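Local coordinates for A-type flavoprotein (Giardia intestinalis, PDB 2Q9U) that binds FMN and a mu-oxo-diiron centre and, as a flavodiiron protein, probably passes electrons from flavin to iron to scavenge dioxygen, at residues H254-D264 / H304-S315; L330-K340 / I360-C368. All coordinates share one frame; numbering follows the deposited sequence.

Contact 1: residues H254-D264 / H304-S315; sequences HCQKKVTVVLD and HTYDSGAVAFAS
With CG anti to the backbone N (chi1 172°) and the chain extended beyond it, Lys258 lays its ammonium beside His304 and Asp307, whose own chi1 of 68° turns the carboxylate back to meet it. Lys258 NZ forms a salt bridge with Asp307 OD1 at 2.8 Å, on the syn side of the carboxylate. The same nitrogen lies 2.9 Å from His304 ND1, in the plane of the imidazole, and donates a hydrogen bond to it. Two bonds thus grip the amine, and the lysine would be expected to stay charged. Beside it Thr260 OG1 donates to Ser308 OG (2.7 Å), which in turn donates a hydrogen bond to His304 O, so two linked hydroxyl bonds join Thr260 of the strand to His304 of helix 298-306. Asp307 OD2 is joined to Gln256 NE2 through a water, which donates to the carboxylate and accepts from the amide. Further out, His254 sets CD2 over the centre of one face of the Tyr306 ring, 3.5 Å above its plane, the two planes inclined at 45°; Glu245 bonds to the phenol hydroxyl. From Val259 to Leu263 the strand runs parallel to 310-314; Thr260 and Val262 each use both N and O toward it, as in Val262 N to Ala312 O (2.8 Å). On their face, Val262 lies alongside Phe313 with CB over the ring (CH-pi, 3.9 Å to the centroid). On the other face small alanines meet branched residues, Val261 CG2 touching Ala312 CB at 4.0 Å, where Phe347 of neighbouring strand 344-350 also touches both. Strand 287-292 flanks 258-263 on its other edge, giving the 2-1-3-4-5 order of the parallel sheet in a flavodoxin-like fold, whose C-terminal strand ends lead toward the FMN site.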
loop_
_atom_site.group_PDB
_atom_site.type_symbol
_atom_site.label_atom_id
_atom_site.label_comp_id
_atom_site.label_asym_id
_atom_site.label_seq_id
_atom_site.Cartn_x
_atom_site.Cartn_y
_atom_site.Cartn_z
ATOM N N HIS A 254 19.669 -22.361 16.006
ATOM C CA HIS A 254 19.541 -20.917 15.748
ATOM C C HIS A 254 18.436 -20.242 16.568
ATOM O O HIS A 254 18.196 -19.024 16.437
ATOM C CB HIS A 254 19.291 -20.654 14.247
ATOM C CG HIS A 254 18.054 -21.320 13.723
ATOM N ND1 HIS A 254 17.889 -22.687 13.713
ATOM C CD2 HIS A 254 16.896 -20.801 13.247
ATOM C CE1 HIS A 254 16.689 -22.985 13.238
ATOM N NE2 HIS A 254 16.069 -21.854 12.942
ATOM N N CYS A 255 17.763 -20.993 17.424
ATOM C CA CYS A 255 16.593 -20.397 18.053
ATOM C C CYS A 255 16.886 -19.515 19.290
ATOM O O CYS A 255 17.972 -19.572 19.907
ATOM C CB CYS A 255 15.469 -21.430 18.183
ATOM S SG CYS A 255 14.941 -22.101 16.479
ATOM N N GLN A 256 15.943 -18.636 19.603
ATOM C CA GLN A 256 16.092 -17.734 20.730
ATOM C C GLN A 256 15.011 -18.043 21.765
ATOM O O GLN A 256 14.046 -18.748 21.455
ATOM C CB GLN A 256 15.981 -16.278 20.266
ATOM C CG GLN A 256 16.974 -15.871 19.179
ATOM C CD GLN A 256 18.383 -15.630 19.705
ATOM O OE1 GLN A 256 18.695 -15.916 20.869
ATOM N NE2 GLN A 256 19.244 -15.083 18.842
ATOM N N LYS A 257 15.182 -17.532 22.986
ATOM C CA LYS A 257 14.147 -17.595 24.003
ATOM C C LYS A 257 13.130 -16.523 23.580
ATOM O O LYS A 257 13.201 -15.366 24.013
ATOM C CB LYS A 257 14.730 -17.288 25.390
ATOM C CG LYS A 257 15.705 -18.354 25.919
ATOM C CD LYS A 257 16.170 -17.979 27.338
ATOM C CE LYS A 257 17.348 -18.830 27.808
ATOM N NZ LYS A 257 17.863 -18.386 29.152
ATOM N N LYS A 258 12.243 -16.916 22.671
ATOM C CA LYS A 258 11.428 -15.953 21.913
ATOM C C LYS A 258 10.146 -16.672 21.504
ATOM O O LYS A 258 10.181 -17.826 21.047
ATOM C CB LYS A 258 12.203 -15.431 20.677
ATOM C CG LYS A 258 11.345 -14.539 19.688
ATOM C CD LYS A 258 12.206 -14.126 18.503
ATOM C CE LYS A 258 11.388 -13.446 17.386
ATOM N NZ LYS A 258 12.408 -12.965 16.355
ATOM N N VAL A 259 9.027 -15.985 21.719
ATOM C CA VAL A 259 7.726 -16.445 21.287
ATOM C C VAL A 259 7.176 -15.434 20.270
ATOM O O VAL A 259 7.215 -14.229 20.523
ATOM C CB VAL A 259 6.760 -16.557 22.480
ATOM C CG1 VAL A 259 5.345 -17.024 21.993
ATOM C CG2 VAL A 259 7.314 -17.544 23.503
ATOM N N THR A 260 6.728 -15.928 19.119
ATOM C CA THR A 260 6.010 -15.075 18.127
ATOM C C THR A 260 4.548 -15.502 17.972
ATOM O O THR A 260 4.282 -16.699 17.792
ATOM C CB THR A 260 6.693 -15.108 16.749
ATOM O OG1 THR A 260 8.037 -14.634 16.886
ATOM C CG2 THR A 260 5.929 -14.208 15.697
ATOM N N VAL A 261 3.616 -14.531 18.020
ATOM C CA VAL A 261 2.204 -14.806 17.759
ATOM C C VAL A 261 1.841 -14.204 16.390
ATOM O O VAL A 261 2.152 -13.046 16.122
ATOM C CB VAL A 261 1.277 -14.237 18.848
ATOM C CG1 VAL A 261 -0.185 -14.595 18.531
ATOM C CG2 VAL A 261 1.672 -14.820 20.206
ATOM N N VAL A 262 1.281 -15.019 15.509
ATOM C CA VAL A 262 0.905 -14.572 14.170
ATOM C C VAL A 262 -0.620 -14.677 14.084
ATOM O O VAL A 262 -1.194 -15.732 14.387
ATOM C CB VAL A 262 1.552 -15.453 13.066
ATOM C CG1 VAL A 262 1.107 -15.000 11.655
ATOM C CG2 VAL A 262 3.100 -15.407 13.179
ATOM N N LEU A 263 -1.286 -13.588 13.717
ATOM C CA LEU A 263 -2.742 -13.649 13.707
ATOM C C LEU A 263 -3.366 -12.680 12.738
ATOM O O LEU A 263 -2.693 -11.831 12.146
ATOM C CB LEU A 263 -3.337 -13.391 15.117
ATOM C CG LEU A 263 -3.366 -11.945 15.637
ATOM C CD1 LEU A 263 -4.449 -11.735 16.697
ATOM C CD2 LEU A 263 -2.002 -11.491 16.134
ATOM N N ASP A 264 -4.678 -12.797 12.612
ATOM C CA ASP A 264 -5.443 -11.710 12.045
ATOM C C ASP A 264 -6.724 -11.629 12.889
ATOM O O ASP A 264 -7.050 -12.553 13.627
ATOM C CB ASP A 264 -5.747 -11.973 10.563
ATOM C CG ASP A 264 -6.037 -10.694 9.773
ATOM O OD1 ASP A 264 -6.343 -9.642 10.399
ATOM O OD2 ASP A 264 -5.988 -10.752 8.521
ATOM N N HIS A 304 10.515 -13.985 11.836
ATOM C CA HIS A 304 10.332 -14.146 13.262
ATOM C C HIS A 304 10.152 -15.581 13.699
ATOM O O HIS A 304 10.696 -15.975 14.717
ATOM C CB HIS A 304 9.247 -13.189 13.814
ATOM C CG HIS A 304 9.706 -11.766 13.825
ATOM N ND1 HIS A 304 10.700 -11.324 14.670
ATOM C CD2 HIS A 304 9.358 -10.701 13.063
ATOM C CE1 HIS A 304 10.918 -10.035 14.462
ATOM N NE2 HIS A 304 10.126 -9.639 13.482
ATOM N N THR A 305 9.425 -16.362 12.913
ATOM C CA THR A 305 9.249 -17.793 13.197
ATOM C C THR A 305 10.569 -18.573 13.081
ATOM O O THR A 305 10.772 -19.547 13.820
ATOM C CB THR A 305 8.158 -18.447 12.312
ATOM O OG1 THR A 305 8.462 -18.270 10.913
ATOM C CG2 THR A 305 6.766 -17.840 12.607
ATOM N N TYR A 306 11.401 -18.195 12.123
ATOM C CA TYR A 306 12.791 -18.656 12.015
ATOM C C TYR A 306 13.514 -18.921 13.356
ATOM O O TYR A 306 13.996 -19.976 13.586
ATOM C CB TYR A 306 13.592 -17.714 11.115
ATOM C CG TYR A 306 15.086 -17.927 11.037
ATOM C CD1 TYR A 306 15.618 -18.892 10.261
ATOM C CD2 TYR A 306 15.962 -17.116 11.718
ATOM C CE1 TYR A 306 16.985 -19.066 10.173
ATOM C CE2 TYR A 306 17.295 -17.280 11.660
ATOM C CZ TYR A 306 17.808 -18.264 10.870
ATOM O OH TYR A 306 19.133 -18.434 10.777
ATOM N N ASP A 307 13.496 -17.927 14.232
ATOM C CA ASP A 307 14.341 -17.952 15.420
ATOM C C ASP A 307 13.510 -17.813 16.691
ATOM O O ASP A 307 14.009 -17.372 17.726
ATOM C CB ASP A 307 15.390 -16.841 15.354
ATOM C CG ASP A 307 14.780 -15.456 15.456
ATOM O OD1 ASP A 307 13.536 -15.350 15.425
ATOM O OD2 ASP A 307 15.544 -14.475 15.567
ATOM N N SER A 308 12.239 -18.194 16.605
ATOM C CA SER A 308 11.398 -18.341 17.794
ATOM C C SER A 308 11.590 -19.748 18.345
ATOM O O SER A 308 11.760 -20.712 17.577
ATOM C CB SER A 308 9.906 -18.137 17.439
ATOM O OG SER A 308 9.647 -16.813 17.020
ATOM N N GLY A 309 11.521 -19.854 19.666
ATOM C CA GLY A 309 11.547 -21.131 20.365
ATOM C C GLY A 309 10.150 -21.715 20.432
ATOM O O GLY A 309 9.996 -22.904 20.660
ATOM N N ALA A 310 9.141 -20.875 20.194
ATOM C CA ALA A 310 7.750 -21.308 20.159
ATOM C C ALA A 310 6.894 -20.283 19.414
ATOM O O ALA A 310 7.208 -19.082 19.390
ATOM C CB ALA A 310 7.181 -21.502 21.596
ATOM N N VAL A 311 5.780 -20.758 18.876
ATOM C CA VAL A 311 4.869 -19.873 18.125
ATOM C C VAL A 311 3.407 -20.083 18.517
ATOM O O VAL A 311 3.024 -21.136 19.053
ATOM C CB VAL A 311 5.013 -20.045 16.572
ATOM C CG1 VAL A 311 6.411 -19.664 16.111
ATOM C CG2 VAL A 311 4.638 -21.498 16.087
ATOM N N ALA A 312 2.597 -19.073 18.234
ATOM C CA ALA A 312 1.136 -19.240 18.244
ATOM C C ALA A 312 0.523 -18.635 16.973
ATOM O O ALA A 312 1.001 -17.599 16.473
ATOM C CB ALA A 312 0.523 -18.599 19.515
ATOM N N PHE A 313 -0.505 -19.306 16.445
ATOM C CA PHE A 313 -1.275 -18.792 15.327
ATOM C C PHE A 313 -2.738 -18.665 15.719
ATOM O O PHE A 313 -3.317 -19.561 16.369
ATOM C CB PHE A 313 -1.147 -19.698 14.115
ATOM C CG PHE A 313 0.138 -19.496 13.338
ATOM C CD1 PHE A 313 1.365 -19.942 13.862
ATOM C CD2 PHE A 313 0.128 -18.863 12.107
ATOM C CE1 PHE A 313 2.569 -19.766 13.160
ATOM C CE2 PHE A 313 1.337 -18.707 11.370
ATOM C CZ PHE A 313 2.556 -19.148 11.914
ATOM N N ALA A 314 -3.349 -17.568 15.295
ATOM C CA ALA A 314 -4.698 -17.269 15.749
ATOM C C ALA A 314 -5.504 -16.611 14.652
ATOM O O ALA A 314 -4.964 -15.880 13.834
ATOM C CB ALA A 314 -4.655 -16.387 16.976
ATOM N N SER A 315 -6.802 -16.883 14.670
ATOM C CA SER A 315 -7.747 -16.266 13.740
ATOM C C SER A 315 -9.165 -16.454 14.271
ATOM O O SER A 315 -9.473 -17.519 14.813
ATOM C CB SER A 315 -7.647 -16.951 12.358
ATOM O OG SER A 315 -8.672 -16.524 11.484
HETATM O O HOH W 1 18.443 -14.784 15.885
#

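Contact 2: residues L330-K340 / I360-C368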
loop_
_atom_site.group_PDB
_atom_site.type_symbol
_atom_site.label_atom_id
_atom_site.label_comp_id
_atom_site.label_asym_id
_atom_site.label_seq_id
_atom_site.Cartn_x
_atom_site.Cartn_y
_atom_site.Cartn_z
ATOM N N LEU A 330 0.459 -19.575 7.024
ATOM C CA LEU A 330 0.725 -20.989 7.267
ATOM C C LEU A 330 1.290 -21.736 6.063
ATOM O O LEU A 330 2.232 -22.513 6.225
ATOM C CB LEU A 330 -0.517 -21.695 7.831
ATOM C CG LEU A 330 -0.843 -21.376 9.298
ATOM C CD1 LEU A 330 -2.276 -21.821 9.580
ATOM C CD2 LEU A 330 0.104 -22.107 10.271
ATOM N N ASN A 331 0.728 -21.515 4.869
ATOM C CA ASN A 331 1.304 -22.045 3.617
ATOM C C ASN A 331 2.802 -21.714 3.520
ATOM O O ASN A 331 3.650 -22.589 3.243
ATOM C CB ASN A 331 0.541 -21.484 2.398
ATOM C CG ASN A 331 1.297 -21.694 1.055
ATOM O OD1 ASN A 331 2.351 -21.097 0.826
ATOM N ND2 ASN A 331 0.729 -22.496 0.166
ATOM N N TYR A 332 3.121 -20.445 3.764
ATOM C CA TYR A 332 4.478 -19.957 3.574
ATOM C C TYR A 332 5.410 -20.631 4.579
ATOM O O TYR A 332 6.476 -21.152 4.201
ATOM C CB TYR A 332 4.530 -18.434 3.760
ATOM C CG TYR A 332 5.786 -17.820 3.209
ATOM C CD1 TYR A 332 6.225 -18.111 1.905
ATOM C CD2 TYR A 332 6.539 -16.952 3.968
ATOM C CE1 TYR A 332 7.403 -17.505 1.396
ATOM C CE2 TYR A 332 7.681 -16.334 3.461
ATOM C CZ TYR A 332 8.107 -16.613 2.173
ATOM O OH TYR A 332 9.268 -16.001 1.670
ATOM N N VAL A 333 4.996 -20.627 5.845
ATOM C CA VAL A 333 5.784 -21.208 6.930
ATOM C C VAL A 333 5.971 -22.732 6.763
ATOM O O VAL A 333 7.075 -23.270 7.023
ATOM C CB VAL A 333 5.167 -20.818 8.316
ATOM C CG1 VAL A 333 5.663 -21.728 9.408
ATOM C CG2 VAL A 333 5.498 -19.359 8.643
ATOM N N ARG A 334 4.907 -23.411 6.326
ATOM C CA ARG A 334 4.944 -24.847 6.020
ATOM C C ARG A 334 5.995 -25.137 4.942
ATOM O O ARG A 334 6.840 -26.005 5.134
ATOM C CB ARG A 334 3.560 -25.359 5.562
ATOM C CG ARG A 334 3.515 -26.847 5.102
ATOM C CD ARG A 334 2.099 -27.271 4.633
ATOM N NE ARG A 334 1.812 -26.820 3.250
ATOM C CZ ARG A 334 0.849 -25.977 2.876
ATOM N NH1 ARG A 334 0.012 -25.439 3.770
ATOM N NH2 ARG A 334 0.712 -25.674 1.588
ATOM N N GLY A 335 5.944 -24.392 3.835
ATOM C CA GLY A 335 6.861 -24.579 2.698
ATOM C C GLY A 335 8.309 -24.392 3.124
ATOM O O GLY A 335 9.218 -25.092 2.645
ATOM N N LEU A 336 8.536 -23.442 4.021
ATOM C CA LEU A 336 9.890 -23.139 4.490
ATOM C C LEU A 336 10.354 -23.979 5.679
ATOM O O LEU A 336 11.504 -23.880 6.060
ATOM C CB LEU A 336 10.024 -21.619 4.773
ATOM C CG LEU A 336 10.023 -20.715 3.525
ATOM C CD1 LEU A 336 9.683 -19.249 3.901
ATOM C CD2 LEU A 336 11.327 -20.794 2.725
ATOM N N THR A 337 9.462 -24.789 6.255
ATOM C CA THR A 337 9.761 -25.734 7.376
ATOM C C THR A 337 10.225 -25.062 8.685
ATOM O O THR A 337 10.712 -25.737 9.602
ATOM C CB THR A 337 10.816 -26.870 6.979
ATOM O OG1 THR A 337 12.152 -26.319 6.951
ATOM C CG2 THR A 337 10.493 -27.490 5.624
ATOM N N LEU A 338 10.015 -23.745 8.782
ATOM C CA LEU A 338 10.530 -22.914 9.874
ATOM C C LEU A 338 10.054 -23.284 11.272
ATOM O O LEU A 338 10.727 -22.977 12.237
ATOM C CB LEU A 338 10.166 -21.452 9.614
ATOM C CG LEU A 338 10.728 -20.919 8.289
ATOM C CD1 LEU A 338 10.115 -19.531 7.993
ATOM C CD2 LEU A 338 12.234 -20.874 8.315
ATOM N N ILE A 339 8.901 -23.930 11.393
ATOM C CA ILE A 339 8.436 -24.296 12.740
ATOM C C ILE A 339 8.348 -25.802 12.971
ATOM O O ILE A 339 7.776 -26.262 13.970
ATOM C CB ILE A 339 7.103 -23.597 13.143
ATOM C CG1 ILE A 339 5.916 -24.123 12.309
ATOM C CG2 ILE A 339 7.249 -22.038 13.127
ATOM C CD1 ILE A 339 4.538 -23.608 12.766
ATOM N N LYS A 340 8.938 -26.578 12.070
ATOM C CA LYS A 340 8.960 -28.031 12.248
ATOM C C LYS A 340 9.588 -28.354 13.619
ATOM O O LYS A 340 10.662 -27.835 13.942
ATOM C CB LYS A 340 9.742 -28.669 11.098
ATOM C CG LYS A 340 9.916 -30.156 11.161
ATOM C CD LYS A 340 10.782 -30.607 9.974
ATOM C CE LYS A 340 10.039 -30.474 8.638
ATOM N NZ LYS A 340 9.187 -31.675 8.389
ATOM N N ILE A 360 -6.490 -24.405 12.064
ATOM C CA ILE A 360 -5.113 -23.985 12.364
ATOM C C ILE A 360 -4.315 -25.132 13.025
ATOM O O ILE A 360 -3.185 -25.424 12.637
ATOM C CB ILE A 360 -5.087 -22.758 13.259
ATOM C CG1 ILE A 360 -5.601 -21.530 12.490
ATOM C CG2 ILE A 360 -3.671 -22.524 13.744
ATOM C CD1 ILE A 360 -5.871 -20.307 13.421
ATOM N N VAL A 361 -4.923 -25.786 14.003
ATOM C CA VAL A 361 -4.291 -26.936 14.682
ATOM C C VAL A 361 -3.896 -28.029 13.672
ATOM O O VAL A 361 -2.766 -28.534 13.705
ATOM C CB VAL A 361 -5.201 -27.522 15.812
ATOM C CG1 VAL A 361 -4.811 -28.997 16.180
ATOM C CG2 VAL A 361 -5.205 -26.601 17.096
ATOM N N ALA A 362 -4.811 -28.387 12.776
ATOM C CA ALA A 362 -4.539 -29.435 11.790
ATOM C C ALA A 362 -3.379 -29.022 10.883
ATOM O O ALA A 362 -2.477 -29.831 10.580
ATOM C CB ALA A 362 -5.791 -29.745 10.971
ATOM N N GLU A 363 -3.379 -27.743 10.470
ATOM C CA GLU A 363 -2.324 -27.268 9.601
ATOM C C GLU A 363 -0.986 -27.233 10.341
ATOM O O GLU A 363 0.040 -27.645 9.789
ATOM C CB GLU A 363 -2.704 -25.905 8.982
ATOM C CG GLU A 363 -1.600 -25.258 8.145
ATOM C CD GLU A 363 -1.159 -26.038 6.921
ATOM O OE1 GLU A 363 -1.916 -26.882 6.398
ATOM O OE2 GLU A 363 -0.025 -25.761 6.452
ATOM N N LEU A 364 -0.983 -26.760 11.582
ATOM C CA LEU A 364 0.260 -26.747 12.391
ATOM C C LEU A 364 0.832 -28.158 12.610
ATOM O O LEU A 364 2.043 -28.385 12.514
ATOM C CB LEU A 364 0.013 -26.102 13.750
ATOM C CG LEU A 364 -0.213 -24.595 13.754
ATOM C CD1 LEU A 364 -0.674 -24.227 15.161
ATOM C CD2 LEU A 364 1.091 -23.865 13.447
ATOM N N ARG A 365 -0.061 -29.090 12.902
ATOM C CA ARG A 365 0.321 -30.453 13.270
ATOM C C ARG A 365 0.693 -31.283 12.041
ATOM O O ARG A 365 1.769 -31.879 12.013
ATOM C CB ARG A 365 -0.818 -31.097 14.065
ATOM C CG ARG A 365 -0.543 -32.518 14.599
ATOM C CD ARG A 365 -1.827 -33.143 15.114
ATOM N NE ARG A 365 -2.783 -33.302 14.027
ATOM C CZ ARG A 365 -4.105 -33.135 14.105
ATOM N NH1 ARG A 365 -4.713 -32.777 15.230
ATOM N NH2 ARG A 365 -4.820 -33.293 13.011
ATOM N N ASP A 366 -0.193 -31.340 11.042
ATOM C CA ASP A 366 -0.009 -32.216 9.879
ATOM C C ASP A 366 0.742 -31.567 8.713
ATOM O O ASP A 366 1.464 -32.248 7.972
ATOM C CB ASP A 366 -1.357 -32.775 9.386
ATOM C CG ASP A 366 -2.113 -33.528 10.479
ATOM O OD1 ASP A 366 -1.471 -34.000 11.454
ATOM O OD2 ASP A 366 -3.352 -33.636 10.363
ATOM N N GLY A 367 0.586 -30.253 8.551
ATOM C CA GLY A 367 1.301 -29.525 7.475
ATOM C C GLY A 367 2.666 -29.067 7.941
ATOM O O GLY A 367 3.684 -29.476 7.369
ATOM N N CYS A 368 2.718 -28.250 9.002
ATOM C CA CYS A 368 4.012 -27.709 9.461
ATOM C C CYS A 368 4.835 -28.686 10.293
ATOM O O CYS A 368 6.018 -28.450 10.540
ATOM C CB CYS A 368 3.825 -26.407 10.246
ATOM S SG CYS A 368 3.008 -25.124 9.296
HETATM O O HOH W 2 6.731 -28.223 6.519
#
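Helices 330-336 and 360-367 run side by side in nearly the same direction, their axes 11° apart and 10.6 Å from each other, as neighbouring helices on one face of the flavodoxin-like alpha/beta/alpha sandwich. A wider pi-type turn spans 363-367, and Cys368 comes to lie against Arg334. The Leu330 and Glu363 side chains lie alongside each other, pointing opposite ways, with Leu330 CB on the aliphatic Glu363 CG at 3.7 Å. Deeper, the Leu330 side chain lies roughly perpendicular to that of Leu364, CD2 meeting CD2, and Ile339 CD1 closes on Leu364 CD2 at 3.5 Å from the turn after the first helix. Phe313 of the sheet lies under both leucines. Cys368 packs between turn and helix: its CB lies on Ile339 CG1, and its SG is 3.8 Å from Arg334 CB. The backbone of Gly367 lies close alongside the Arg334 chain, Arg334 CG being 3.5 Å from Gly367 O. A water donates to Arg334 O and, weakly, to Gly367 O, linking the two backbones. Toward the second subunit, Asn331 ND2 bonds to Met322 O of that chain, and Arg334 NH2 reaches its Thr321 through a weak bond. A bend at chi3 (80°) turns the Arg334 guanidinium back toward the other helix, where NH1 donates a nearly straight bond to Glu363 OE2 (2.7 Å, 166°), the oxygen in the guanidinium plane but approached from above the carboxylate plane.

In the fold
Contacts 1 and 2 follow one another along the chain, the first closing before the second opens, and their centres lie 12 Å apart within the flavodoxin-like domain. Contact 1 pairs two strands of the five-stranded parallel sheet; contact 2 joins two helices lying over one face of it. Strand 310-314 leads on to helix 324-336, so the same part of the chain supplies both layers. They meet directly where Phe313 CD2 touches Leu330 CD2 at 3.7 Å and where Ile360 CD1 approaches the backbone of Ser315. At the other end Thr305 packs on Leu338 and Ile339. Sheet and helix pair thus share one buried interior; the side chains of Leu263 and Ile360 are about 7 and 11 Å from FMN, while helix 324-336 also faces the second subunit.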